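Local coordinates for oxidoreductase (Ralstonia eutropha, PDB 3HJ9), which binds flavin mononucleotide and, as a member of the nitroreductase family, is probably an FMN-dependent oxidoreductase, at residues A[26-32]-A[112-116]; A[99-105]-A[117-123]; A[132-138]-A[209-213]; A[188-193]-A[204-208]. The contacts are given in a common frame with arbitrary orientation. Where two conformers were deposited one is given. Residues are numbered along the deposited sequence.

Interaction 1: A[26-32]-A[112-116]; sequences ERVITLP and HCLEL
Strands 28-30 and 113-116 run antiparallel, their axes 4.7 Å apart at closest approach and 170° between their directions. Ile29 and Leu114 form the hydrogen-bonded pair, flanked by the non-hydrogen-bonded pairs Val28 with Glu115 and Thr30 with Cys113. Three backbone hydrogen bonds of 2.9 Å carry the ladder: Ile29 N to Leu114 O, Leu114 N to Ile29 O, and Leu116 N to Arg27 O.

Apolar contacts lie on both faces. Ile29 CB and Leu114 CB meet at 4.1 Å, both residues with chi1 m; Val28 CG1 reaches Cys113 CB at 4.2 Å on the other face. Leu31 (mt), just beyond the strand, lays CD1 over the face of the His112 ring, 3.9 Å from its centroid, in a CH-pi contact; its CD2 sits 4.3 Å from Leu114 CD1.

At the Pro32 end, His112 has a positive phi (46°), part of a G1 bulge that it forms with Cys113 against strand 103-108. His112 NE2 makes a weak 3.1 Å hydrogen bond to Pro32 O and also hydrogen-bonds Ser66 OG; its ND1 hydrogen-bonds Tyr107 OH. A water links Leu31 O (2.9 Å) and His112 O (2.6 Å).

Within this chain strand 28-30 is an outermost strand of the large sheet; strand 103-108 flanks 113-116 on its other side, and helix 62-73 packs on Leu31 and Leu114 through Ser66 and Leu69.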
loop_
_atom_site.group_PDB
_atom_site.type_symbol
_atom_site.label_atom_id
_atom_site.label_comp_id
_atom_site.label_asym_id
_atom_site.label_seq_id
_atom_site.Cartn_x
_atom_site.Cartn_y
_atom_site.Cartn_z
ATOM N N GLU A 26 -30.804 -2.715 1.497
ATOM C CA GLU A 26 -30.870 -4.178 1.656
ATOM C C GLU A 26 -29.848 -4.692 2.669
ATOM O O GLU A 26 -28.766 -4.123 2.814
ATOM C CB GLU A 26 -30.687 -4.888 0.312
ATOM C CG GLU A 26 -31.710 -4.511 -0.782
ATOM C CD GLU A 26 -33.176 -4.838 -0.440
ATOM O OE1 GLU A 26 -33.453 -5.739 0.397
ATOM O OE2 GLU A 26 -34.081 -4.195 -1.035
ATOM N N ARG A 27 -30.224 -5.744 3.389
ATOM C CA ARG A 27 -29.394 -6.326 4.448
ATOM C C ARG A 27 -28.077 -6.921 3.913
ATOM O O ARG A 27 -27.028 -6.773 4.544
ATOM C CB ARG A 27 -30.205 -7.367 5.249
ATOM C CG ARG A 27 -29.490 -7.847 6.480
ATOM C CD ARG A 27 -30.398 -8.573 7.454
ATOM N NE ARG A 27 -29.594 -9.012 8.591
ATOM C CZ ARG A 27 -28.777 -10.079 8.596
ATOM N NH1 ARG A 27 -28.647 -10.881 7.522
ATOM N NH2 ARG A 27 -28.079 -10.362 9.702
ATOM N N VAL A 28 -28.159 -7.574 2.749
ATOM C CA VAL A 28 -27.014 -8.170 2.081
ATOM C C VAL A 28 -27.057 -7.854 0.594
ATOM O O VAL A 28 -28.110 -7.966 -0.016
ATOM C CB VAL A 28 -26.999 -9.714 2.234
ATOM C CG1 VAL A 28 -25.819 -10.335 1.491
ATOM C CG2 VAL A 28 -26.971 -10.104 3.686
ATOM N N ILE A 29 -25.927 -7.429 0.025
ATOM C CA ILE A 29 -25.794 -7.272 -1.423
ATOM C C ILE A 29 -24.806 -8.370 -1.866
ATOM O O ILE A 29 -23.664 -8.380 -1.410
ATOM C CB ILE A 29 -25.296 -5.890 -1.862
ATOM C CG1 ILE A 29 -26.253 -4.786 -1.391
ATOM C CG2 ILE A 29 -25.183 -5.835 -3.396
ATOM C CD1 ILE A 29 -25.748 -3.379 -1.654
ATOM N N THR A 30 -25.287 -9.322 -2.681
ATOM C CA THR A 30 -24.436 -10.390 -3.216
ATOM C C THR A 30 -23.724 -9.808 -4.434
ATOM O O THR A 30 -24.307 -9.048 -5.211
ATOM C CB THR A 30 -25.232 -11.647 -3.583
ATOM O OG1 THR A 30 -26.323 -11.278 -4.428
ATOM C CG2 THR A 30 -25.774 -12.325 -2.323
ATOM N N LEU A 31 -22.457 -10.137 -4.581
ATOM C CA LEU A 31 -21.625 -9.630 -5.661
ATOM C C LEU A 31 -21.297 -10.771 -6.628
ATOM O O LEU A 31 -21.094 -11.909 -6.188
ATOM C CB LEU A 31 -20.334 -9.081 -5.071
ATOM C CG LEU A 31 -20.459 -7.941 -4.060
ATOM C CD1 LEU A 31 -19.157 -7.755 -3.340
ATOM C CD2 LEU A 31 -20.899 -6.626 -4.764
ATOM N N PRO A 32 -21.205 -10.470 -7.943
ATOM C CA PRO A 32 -20.856 -11.533 -8.896
ATOM C C PRO A 32 -19.396 -11.936 -8.774
ATOM O O PRO A 32 -18.580 -11.164 -8.225
ATOM C CB PRO A 32 -21.161 -10.888 -10.256
ATOM C CG PRO A 32 -20.959 -9.449 -10.022
ATOM C CD PRO A 32 -21.485 -9.204 -8.648
ATOM N N HIS A 112 -17.741 -12.910 -0.355
ATOM C CA HIS A 112 -17.761 -11.912 -1.401
ATOM C C HIS A 112 -19.126 -11.235 -1.490
ATOM O O HIS A 112 -19.823 -11.339 -2.478
ATOM C CB HIS A 112 -17.299 -12.512 -2.735
ATOM C CG HIS A 112 -17.072 -11.500 -3.816
ATOM N ND1 HIS A 112 -16.208 -10.437 -3.667
ATOM C CD2 HIS A 112 -17.570 -11.407 -5.073
ATOM C CE1 HIS A 112 -16.211 -9.713 -4.769
ATOM N NE2 HIS A 112 -17.030 -10.278 -5.636
ATOM N N CYS A 113 -19.520 -10.627 -0.383
ATOM C CA CYS A 113 -20.755 -9.883 -0.326
ATOM C C CYS A 113 -20.602 -8.709 0.628
ATOM O O CYS A 113 -19.630 -8.648 1.389
ATOM C CB CYS A 113 -21.890 -10.799 0.115
ATOM S SG CYS A 113 -21.648 -11.374 1.756
ATOM N N LEU A 114 -21.605 -7.839 0.588
ATOM C CA LEU A 114 -21.722 -6.636 1.426
ATOM C C LEU A 114 -22.845 -6.841 2.473
ATOM O O LEU A 114 -23.931 -7.251 2.134
ATOM C CB LEU A 114 -22.028 -5.431 0.532
ATOM C CG LEU A 114 -20.955 -4.961 -0.475
ATOM C CD1 LEU A 114 -21.529 -3.900 -1.444
ATOM C CD2 LEU A 114 -19.797 -4.447 0.299
ATOM N N GLU A 115 -22.541 -6.575 3.736
ATOM C CA GLU A 115 -23.463 -6.707 4.876
ATOM C C GLU A 115 -23.721 -5.298 5.402
ATOM O O GLU A 115 -22.773 -4.548 5.619
ATOM C CB GLU A 115 -22.817 -7.544 5.975
ATOM C CG GLU A 115 -22.547 -8.983 5.582
ATOM C CD GLU A 115 -21.929 -9.847 6.729
ATOM O OE1 GLU A 115 -22.511 -10.924 7.017
ATOM O OE2 GLU A 115 -20.897 -9.459 7.348
ATOM N N LEU A 116 -24.992 -4.935 5.556
ATOM C CA LEU A 116 -25.386 -3.593 6.035
ATOM C C LEU A 116 -24.888 -3.334 7.469
ATOM O O LEU A 116 -25.074 -4.170 8.350
ATOM C CB LEU A 116 -26.906 -3.391 5.919
ATOM C CG LEU A 116 -27.505 -2.021 6.286
ATOM C CD1 LEU A 116 -26.991 -0.942 5.342
ATOM C CD2 LEU A 116 -29.042 -2.134 6.268
HETATM O O HOH W 1 -20.992 -13.369 -3.710
#

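Interaction 2: A[99-105]-A[117-123]; sequences ALPAGLY and KRAADLR
Gly103 sits at phi 156°, psi 163°, where a side chain would jam against the preceding carbonyl oxygen and crowd the Tyr105 ring. It closes a type I turn from Leu100 to Gly103, with Leu100 N to Gly103 O at 2.9 Å and Gly103 N to Leu100 O at 3.1 Å. Leu104 pairs antiparallel with Arg118: Leu104 N to Arg118 O is 2.8 Å and Arg118 N to Leu104 O is 3.1 Å. Lys117 N also donates to Leu104 O, at 2.8 Å.

A water takes over where direct pairing stops, donating to Leu100 O (2.9 Å) and Ala120 O (2.8 Å) and accepting from Leu122 N (2.9 Å). Leu104, in the tp rotamer, brings CD2 to 4.1 Å from Leu122 CD2. Asp121 OD1 accepts from Arg123 N (3.1 Å), making an Asx turn, and from Arg123 NE (2.8 Å) in a salt bridge; the guanidinium lies with one face against Pro101 CG, 3.7 Å from Arg123 CZ. Asp121 also pairs with Arg19.

The arrangement is a beta hairpin, 94-100 to 103-108, laid against a chain that corners at 117, with Lys117 and Arg118 both opposite Leu104 in a classic beta bulge.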
loop_
_atom_site.group_PDB
_atom_site.type_symbol
_atom_site.label_atom_id
_atom_site.label_comp_id
_atom_site.label_asym_id
_atom_site.label_seq_id
_atom_site.Cartn_x
_atom_site.Cartn_y
_atom_site.Cartn_z
ATOM N N ALA A 99 -19.232 3.099 1.759
ATOM C CA ALA A 99 -20.339 4.060 1.926
ATOM C C ALA A 99 -20.968 4.233 0.561
ATOM O O ALA A 99 -20.321 4.774 -0.345
ATOM C CB ALA A 99 -19.861 5.400 2.485
ATOM N N LEU A 100 -22.184 3.700 0.392
ATOM C CA LEU A 100 -22.976 3.880 -0.816
ATOM C C LEU A 100 -24.144 4.808 -0.471
ATOM O O LEU A 100 -24.467 4.991 0.723
ATOM C CB LEU A 100 -23.534 2.553 -1.304
ATOM C CG LEU A 100 -22.508 1.559 -1.846
ATOM C CD1 LEU A 100 -23.124 0.147 -1.851
ATOM C CD2 LEU A 100 -21.975 1.996 -3.242
ATOM N N PRO A 101 -24.807 5.381 -1.496
ATOM C CA PRO A 101 -26.006 6.202 -1.187
ATOM C C PRO A 101 -27.119 5.414 -0.453
ATOM O O PRO A 101 -27.837 5.990 0.359
ATOM C CB PRO A 101 -26.495 6.674 -2.562
ATOM C CG PRO A 101 -25.346 6.547 -3.494
ATOM C CD PRO A 101 -24.458 5.424 -2.928
ATOM N N ALA A 102 -27.253 4.118 -0.734
ATOM C CA ALA A 102 -28.249 3.268 -0.063
ATOM C C ALA A 102 -27.824 2.764 1.325
ATOM O O ALA A 102 -28.631 2.178 2.009
ATOM C CB ALA A 102 -28.633 2.091 -0.961
ATOM N N GLY A 103 -26.572 2.977 1.741
ATOM C CA GLY A 103 -26.126 2.481 3.035
ATOM C C GLY A 103 -24.635 2.271 3.179
ATOM O O GLY A 103 -23.914 2.267 2.173
ATOM N N LEU A 104 -24.194 2.156 4.440
ATOM C CA LEU A 104 -22.815 1.814 4.787
ATOM C C LEU A 104 -22.786 0.293 4.918
ATOM O O LEU A 104 -23.543 -0.271 5.734
ATOM C CB LEU A 104 -22.346 2.456 6.109
ATOM C CG LEU A 104 -20.924 2.042 6.592
ATOM C CD1 LEU A 104 -19.814 2.609 5.692
ATOM C CD2 LEU A 104 -20.718 2.415 8.047
ATOM N N TYR A 105 -21.886 -0.351 4.180
ATOM C CA TYR A 105 -21.725 -1.801 4.193
ATOM C C TYR A 105 -20.336 -2.236 4.579
ATOM O O TYR A 105 -19.400 -1.492 4.359
ATOM C CB TYR A 105 -22.026 -2.376 2.796
ATOM C CG TYR A 105 -23.479 -2.291 2.423
ATOM C CD1 TYR A 105 -24.025 -1.097 1.944
ATOM C CD2 TYR A 105 -24.324 -3.386 2.583
ATOM C CE1 TYR A 105 -25.409 -1.002 1.625
ATOM C CE2 TYR A 105 -25.694 -3.308 2.256
ATOM C CZ TYR A 105 -26.225 -2.135 1.783
ATOM O OH TYR A 105 -27.560 -2.092 1.489
ATOM N N LYS A 117 -24.179 -2.228 7.635
ATOM C CA LYS A 117 -23.655 -1.724 8.916
ATOM C C LYS A 117 -24.535 -0.552 9.374
ATOM O O LYS A 117 -24.846 -0.455 10.561
ATOM C CB LYS A 117 -22.206 -1.249 8.754
ATOM C CG LYS A 117 -21.520 -0.721 10.027
ATOM C CD LYS A 117 -21.329 -1.825 11.108
ATOM C CE LYS A 117 -20.977 -1.192 12.430
ATOM N NZ LYS A 117 -20.962 -2.104 13.597
ATOM N N ARG A 118 -24.885 0.356 8.448
ATOM C CA ARG A 118 -25.829 1.457 8.751
ATOM C C ARG A 118 -26.669 1.942 7.548
ATOM O O ARG A 118 -26.133 2.290 6.495
ATOM C CB ARG A 118 -25.056 2.614 9.394
ATOM C CG ARG A 118 -25.984 3.531 10.133
ATOM C CD ARG A 118 -25.283 4.648 10.824
ATOM N NE ARG A 118 -26.311 5.479 11.432
ATOM C CZ ARG A 118 -26.106 6.600 12.112
ATOM N NH1 ARG A 118 -24.887 7.103 12.296
ATOM N NH2 ARG A 118 -27.152 7.227 12.616
ATOM N N ALA A 119 -27.982 2.010 7.733
ATOM C CA ALA A 119 -28.924 2.472 6.696
ATOM C C ALA A 119 -28.902 4.003 6.648
ATOM O O ALA A 119 -29.820 4.654 7.072
ATOM C CB ALA A 119 -30.356 1.915 6.947
ATOM N N ALA A 120 -27.795 4.537 6.159
ATOM C CA ALA A 120 -27.555 5.969 6.025
ATOM C C ALA A 120 -26.441 6.191 4.999
ATOM O O ALA A 120 -25.581 5.290 4.777
ATOM C CB ALA A 120 -27.162 6.580 7.359
ATOM N N ASP A 121 -26.432 7.382 4.395
ATOM C CA ASP A 121 -25.412 7.799 3.404
ATOM C C ASP A 121 -24.278 8.509 4.140
ATOM O O ASP A 121 -24.423 9.678 4.520
ATOM C CB ASP A 121 -26.070 8.674 2.307
ATOM C CG ASP A 121 -25.076 9.241 1.295
ATOM O OD1 ASP A 121 -23.865 8.887 1.260
ATOM O OD2 ASP A 121 -25.517 10.093 0.527
ATOM N N LEU A 122 -23.157 7.784 4.330
ATOM C CA LEU A 122 -21.973 8.305 5.043
ATOM C C LEU A 122 -20.841 8.705 4.093
ATOM O O LEU A 122 -19.666 8.741 4.476
ATOM C CB LEU A 122 -21.471 7.296 6.091
ATOM C CG LEU A 122 -22.343 7.144 7.334
ATOM C CD1 LEU A 122 -23.602 6.372 7.044
ATOM C CD2 LEU A 122 -21.547 6.447 8.411
ATOM N N ARG A 123 -21.171 9.024 2.849
ATOM C CA ARG A 123 -20.136 9.454 1.920
ATOM C C ARG A 123 -19.639 10.846 2.334
ATOM O O ARG A 123 -20.426 11.689 2.776
ATOM C CB ARG A 123 -20.645 9.479 0.504
ATOM C CG ARG A 123 -20.927 8.087 -0.033
ATOM C CD ARG A 123 -21.510 8.202 -1.420
ATOM N NE ARG A 123 -22.810 8.868 -1.371
ATOM C CZ ARG A 123 -23.421 9.465 -2.391
ATOM N NH1 ARG A 123 -22.894 9.496 -3.614
ATOM N NH2 ARG A 123 -24.606 10.028 -2.191
HETATM O O HOH W 2 -23.162 5.040 3.350
#

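Interaction 3: A[132-138]-A[209-213]; sequences VGMAPLD and QTIGR
Thr210 presses its CG2 methyl against Ala135 CB at a tight 3.2 Å and against Val132 CG1 at 3.9 Å, while its hydroxyl OG1 donates to Asp138 OD1 at 2.8 Å. The m chi1 of Thr210 and of Asp138 (-60° and -76°) lets these polar groups meet across a non-hydrogen-bonded antiparallel pair, CA to CA 4.4 Å. Asp138 CA adds a CA-H...O contact to Gln209 O at 3.3 Å.

The adjoining pair, Leu137 with Ile211, is hydrogen-bonded, with its CA atoms 5.6 Å apart. Ile211 N donates to Leu137 O at 3.1 Å and nearly straight, whereas Leu137 N to Ile211 O is weak at 3.4 Å. On this face Leu137 CD1, from a pp rotamer, touches Ile211 CB at 4.0 Å. Pro136 leads the chain into the strand: its CD lies 3.5 Å from Ile211 O and 3.8 Å from the CA of Gly212. That glycine is extended (phi 177°, psi 180°), and a CB there would clash with Pro136 CD.

Val132 also lines the FMN pocket, so the loop before strand 137-144 joins the sheet to the cofactor site. Strand 203-212 runs between strands 137-144 and 181-185; Thr210 packs on Val183 of the latter, Ile211 lies against Cys175 of helix 156-177 and Leu68 of helix 62-73, and Leu137 rests on Leu65 of that same helix.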
loop_
_atom_site.group_PDB
_atom_site.type_symbol
_atom_site.label_atom_id
_atom_site.label_comp_id
_atom_site.label_asym_id
_atom_site.label_seq_id
_atom_site.Cartn_x
_atom_site.Cartn_y
_atom_site.Cartn_z
ATOM N N VAL A 132 -11.954 17.295 -1.934
ATOM C CA VAL A 132 -12.315 16.086 -2.689
ATOM C C VAL A 132 -13.834 16.186 -2.873
ATOM O O VAL A 132 -14.541 16.308 -1.898
ATOM C CB VAL A 132 -11.960 14.817 -1.942
ATOM C CG1 VAL A 132 -12.535 13.574 -2.681
ATOM C CG2 VAL A 132 -10.455 14.728 -1.771
ATOM N N GLY A 133 -14.323 16.142 -4.103
ATOM C CA GLY A 133 -15.757 16.278 -4.363
ATOM C C GLY A 133 -16.569 15.039 -4.017
ATOM O O GLY A 133 -16.020 13.985 -3.666
HETATM N N MSE A 134 -17.886 15.169 -4.131
HETATM C CA MSE A 134 -18.811 14.025 -3.917
HETATM C C MSE A 134 -18.563 12.982 -5.023
HETATM O O MSE A 134 -18.306 13.335 -6.175
HETATM C CB MSE A 134 -20.273 14.509 -3.933
HETATM C CG MSE A 134 -21.355 13.433 -3.702
HETATM SE SE MSE A 134 -21.223 12.350 -2.058
HETATM C CE MSE A 134 -21.587 13.734 -0.704
ATOM N N ALA A 135 -18.622 11.720 -4.649
ATOM C CA ALA A 135 -18.409 10.595 -5.559
ATOM C C ALA A 135 -19.436 9.470 -5.284
ATOM O O ALA A 135 -20.051 9.458 -4.228
ATOM C CB ALA A 135 -16.997 10.061 -5.419
ATOM N N PRO A 136 -19.612 8.528 -6.233
ATOM C CA PRO A 136 -20.567 7.431 -6.065
ATOM C C PRO A 136 -20.350 6.554 -4.843
ATOM O O PRO A 136 -21.319 6.017 -4.318
ATOM C CB PRO A 136 -20.400 6.609 -7.339
ATOM C CG PRO A 136 -19.773 7.492 -8.299
ATOM C CD PRO A 136 -19.034 8.540 -7.583
ATOM N N LEU A 137 -19.104 6.405 -4.407
ATOM C CA LEU A 137 -18.803 5.611 -3.213
ATOM C C LEU A 137 -17.500 6.021 -2.518
ATOM O O LEU A 137 -16.661 6.692 -3.120
ATOM C CB LEU A 137 -18.777 4.117 -3.557
ATOM C CG LEU A 137 -17.608 3.478 -4.304
ATOM C CD1 LEU A 137 -16.442 3.152 -3.391
ATOM C CD2 LEU A 137 -18.079 2.197 -4.991
ATOM N N ASP A 138 -17.392 5.666 -1.233
ATOM C CA ASP A 138 -16.154 5.799 -0.468
ATOM C C ASP A 138 -15.830 4.420 0.110
ATOM O O ASP A 138 -16.717 3.755 0.626
ATOM C CB ASP A 138 -16.290 6.708 0.771
ATOM C CG ASP A 138 -16.327 8.179 0.476
ATOM O OD1 ASP A 138 -15.932 8.632 -0.620
ATOM O OD2 ASP A 138 -16.737 8.915 1.420
ATOM N N GLN A 209 -11.126 6.090 0.869
ATOM C CA GLN A 209 -10.788 6.251 -0.556
ATOM C C GLN A 209 -12.035 6.516 -1.356
ATOM O O GLN A 209 -12.969 5.690 -1.365
ATOM C CB GLN A 209 -10.066 5.021 -1.053
ATOM C CG GLN A 209 -9.356 5.131 -2.421
ATOM C CD GLN A 209 -8.586 3.831 -2.731
ATOM O OE1 GLN A 209 -8.943 2.770 -2.198
ATOM N NE2 GLN A 209 -7.528 3.906 -3.558
ATOM N N THR A 210 -12.046 7.670 -2.018
ATOM C CA THR A 210 -13.211 8.143 -2.762
ATOM C C THR A 210 -13.050 7.686 -4.200
ATOM O O THR A 210 -12.026 7.954 -4.793
ATOM C CB THR A 210 -13.315 9.635 -2.620
ATOM O OG1 THR A 210 -13.464 9.888 -1.228
ATOM C CG2 THR A 210 -14.484 10.210 -3.369
ATOM N N ILE A 211 -14.061 6.982 -4.725
ATOM C CA ILE A 211 -13.995 6.351 -6.042
ATOM C C ILE A 211 -15.207 6.650 -6.914
ATOM O O ILE A 211 -16.339 6.712 -6.429
ATOM C CB ILE A 211 -13.806 4.807 -5.852
ATOM C CG1 ILE A 211 -12.432 4.524 -5.234
ATOM C CG2 ILE A 211 -13.984 4.025 -7.191
ATOM C CD1 ILE A 211 -12.150 3.085 -4.882
ATOM N N GLY A 212 -14.937 6.874 -8.196
ATOM C CA GLY A 212 -15.947 7.056 -9.219
ATOM C C GLY A 212 -15.350 7.356 -10.583
ATOM O O GLY A 212 -14.111 7.394 -10.725
ATOM N N ARG A 213 -16.205 7.537 -11.594
ATOM C CA ARG A 213 -15.734 8.006 -12.890
ATOM C C ARG A 213 -15.272 9.439 -12.694
ATOM O O ARG A 213 -15.912 10.202 -11.979
ATOM C CB ARG A 213 -16.798 7.933 -14.007
ATOM C CG ARG A 213 -16.728 6.639 -14.799
ATOM C CD ARG A 213 -17.867 6.380 -15.796
ATOM N NE ARG A 213 -19.088 5.854 -15.158
ATOM C CZ ARG A 213 -19.259 4.608 -14.643
ATOM N NH1 ARG A 213 -18.262 3.674 -14.602
ATOM N NH2 ARG A 213 -20.451 4.286 -14.116
#

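Interaction 4: A[188-193]-A[204-208]; sequences LNRRQL and EPILS
An N-capped helix start, just after the FMN-pocket residues Gly186 and Trp187, packs here on strand 203-212 beside the subunit interface. Asn189 is the N-cap of helix 190-196: its OD1 accepts from Gln192 N at 3.3 Å, and Leu193 N bonds Asn189 O at 2.9 Å. The nearest CA pair is Arg190 with Pro205, 5.6 Å apart.

Leu188 (mt) points into the strand. Leu188 CD1 is 3.9 Å from Pro205 CB, Leu188 CD1 to Ile206 C is 3.6 Å, and Leu188 CD2 lies 3.5 Å from Ser208 OG. Leu193 (tp) adds CD2 to Pro205 CB at 4.1 Å, so both leucines bear on the proline. The strand carries a classic bulge, Ile206 and Leu207 both facing Phe141.

Arg190, extended after an m chi1, reaches across the strand, with its CD 3.2 Å from Pro205 O. Its NH1 also forms a salt bridge with Glu157, and its NH2 hydrogen-bonds Thr158 of the second subunit; Glu204 OE1 hydrogen-bonds His145. A water accepts from Arg190 NH2 (2.9 Å) and donates to Ile206 O (2.7 Å). Ile206 CD1 lies over one face of the guanidinium, and at its edge the salt bridge from Arg190 NH1 to Glu204 OE2 measures 3.0 Å.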
loop_
_atom_site.group_PDB
_atom_site.type_symbol
_atom_site.label_atom_id
_atom_site.label_comp_id
_atom_site.label_asym_id
_atom_site.label_seq_id
_atom_site.Cartn_x
_atom_site.Cartn_y
_atom_site.Cartn_z
ATOM N N LEU A 188 -8.598 12.050 8.439
ATOM C CA LEU A 188 -9.838 11.534 9.024
ATOM C C LEU A 188 -9.979 11.979 10.462
ATOM O O LEU A 188 -9.017 11.890 11.205
ATOM C CB LEU A 188 -9.852 9.984 9.009
ATOM C CG LEU A 188 -9.701 9.228 7.681
ATOM C CD1 LEU A 188 -9.961 7.702 7.955
ATOM C CD2 LEU A 188 -10.643 9.759 6.601
ATOM N N ASN A 189 -11.154 12.511 10.827
ATOM C CA ASN A 189 -11.526 12.709 12.221
ATOM C C ASN A 189 -11.989 11.289 12.606
ATOM O O ASN A 189 -13.166 10.914 12.432
ATOM C CB ASN A 189 -12.622 13.780 12.379
ATOM C CG ASN A 189 -12.945 14.065 13.840
ATOM O OD1 ASN A 189 -12.807 13.172 14.703
ATOM N ND2 ASN A 189 -13.322 15.305 14.136
ATOM N N ARG A 190 -11.039 10.486 13.098
ATOM C CA ARG A 190 -11.292 9.053 13.288
ATOM C C ARG A 190 -12.422 8.754 14.271
ATOM O O ARG A 190 -13.288 7.933 13.978
ATOM C CB ARG A 190 -10.007 8.306 13.698
ATOM C CG ARG A 190 -8.901 8.447 12.712
ATOM C CD ARG A 190 -7.710 7.703 13.180
ATOM N NE ARG A 190 -6.655 7.696 12.192
ATOM C CZ ARG A 190 -5.492 7.050 12.330
ATOM N NH1 ARG A 190 -5.223 6.362 13.434
ATOM N NH2 ARG A 190 -4.580 7.090 11.356
ATOM N N ARG A 191 -12.437 9.445 15.397
ATOM C CA ARG A 191 -13.495 9.240 16.388
ATOM C C ARG A 191 -14.897 9.655 15.916
ATOM O O ARG A 191 -15.891 8.948 16.194
ATOM C CB ARG A 191 -13.147 9.923 17.707
ATOM C CG ARG A 191 -11.945 9.288 18.409
ATOM C CD ARG A 191 -11.664 10.058 19.662
ATOM N NE ARG A 191 -12.799 9.986 20.590
ATOM C CZ ARG A 191 -13.079 10.848 21.565
ATOM N NH1 ARG A 191 -12.326 11.933 21.804
ATOM N NH2 ARG A 191 -14.154 10.620 22.314
ATOM N N GLN A 192 -14.972 10.788 15.220
ATOM C CA GLN A 192 -16.232 11.265 14.662
ATOM C C GLN A 192 -16.758 10.282 13.596
ATOM O O GLN A 192 -17.933 9.926 13.606
ATOM C CB GLN A 192 -16.021 12.639 14.071
ATOM C CG GLN A 192 -17.204 13.291 13.441
ATOM C CD GLN A 192 -16.854 14.692 13.024
ATOM O OE1 GLN A 192 -16.875 15.601 13.854
ATOM N NE2 GLN A 192 -16.517 14.880 11.749
ATOM N N LEU A 193 -15.885 9.867 12.690
ATOM C CA LEU A 193 -16.245 8.928 11.644
ATOM C C LEU A 193 -16.620 7.559 12.247
ATOM O O LEU A 193 -17.584 6.965 11.799
ATOM C CB LEU A 193 -15.143 8.775 10.584
ATOM C CG LEU A 193 -15.473 7.904 9.347
ATOM C CD1 LEU A 193 -16.763 8.421 8.666
ATOM C CD2 LEU A 193 -14.300 7.893 8.367
ATOM N N GLU A 204 -10.993 1.143 14.404
ATOM C CA GLU A 204 -10.497 2.493 14.119
ATOM C C GLU A 204 -10.363 2.737 12.614
ATOM O O GLU A 204 -9.618 2.011 11.962
ATOM C CB GLU A 204 -9.120 2.666 14.769
ATOM C CG GLU A 204 -8.462 4.027 14.487
ATOM C CD GLU A 204 -7.142 4.221 15.194
ATOM O OE1 GLU A 204 -6.336 3.260 15.167
ATOM O OE2 GLU A 204 -6.901 5.354 15.710
ATOM N N PRO A 205 -11.082 3.747 12.060
ATOM C CA PRO A 205 -10.864 4.113 10.656
ATOM C C PRO A 205 -9.435 4.628 10.472
ATOM O O PRO A 205 -9.005 5.450 11.283
ATOM C CB PRO A 205 -11.866 5.261 10.400
ATOM C CG PRO A 205 -12.751 5.332 11.580
ATOM C CD PRO A 205 -12.139 4.560 12.706
ATOM N N ILE A 206 -8.719 4.119 9.466
ATOM C CA ILE A 206 -7.317 4.483 9.194
ATOM C C ILE A 206 -7.182 5.353 7.942
ATOM O O ILE A 206 -6.442 6.304 7.934
ATOM C CB ILE A 206 -6.404 3.194 9.001
ATOM C CG1 ILE A 206 -6.432 2.304 10.238
ATOM C CG2 ILE A 206 -4.937 3.577 8.842
ATOM C CD1 ILE A 206 -6.049 3.080 11.581
ATOM N N LEU A 207 -7.820 4.931 6.860
ATOM C CA LEU A 207 -7.845 5.644 5.587
ATOM C C LEU A 207 -9.199 5.478 4.945
ATOM O O LEU A 207 -9.895 4.492 5.212
ATOM C CB LEU A 207 -6.834 5.027 4.601
ATOM C CG LEU A 207 -5.349 5.017 4.882
ATOM C CD1 LEU A 207 -4.641 4.099 3.837
ATOM C CD2 LEU A 207 -4.770 6.452 4.888
ATOM N N SER A 208 -9.592 6.454 4.141
ATOM C CA SER A 208 -10.757 6.299 3.278
ATOM C C SER A 208 -10.268 6.449 1.818
ATOM O O SER A 208 -9.108 6.837 1.560
ATOM C CB SER A 208 -11.875 7.277 3.614
ATOM O OG SER A 208 -11.414 8.577 3.408
HETATM O O HOH W 3 -5.914 8.581 9.279
#

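All four contacts reach the seven-stranded antiparallel sheet, ordered 28-30, 113-116, 103-108, 94-100, 137-144, 203-212, 181-185. Interaction 1 lies at its 28-30 edge. Interaction 2, centred 12 Å away, alternates with it along the chain and touches it through Glu26 O and Tyr105 OH (2.7 Å). Interaction 3 follows in series, 13 Å from interaction 2 and tied to it by Ala99 N to Asp138 O (2.8 Å). Interaction 4 is nested inside the loop closed by interaction 3 and shares strand 203-212, their centres 16 Å apart. The series thus crosses the sheet from an edge away from the flavin sites to strands beside FMN and the second subunit.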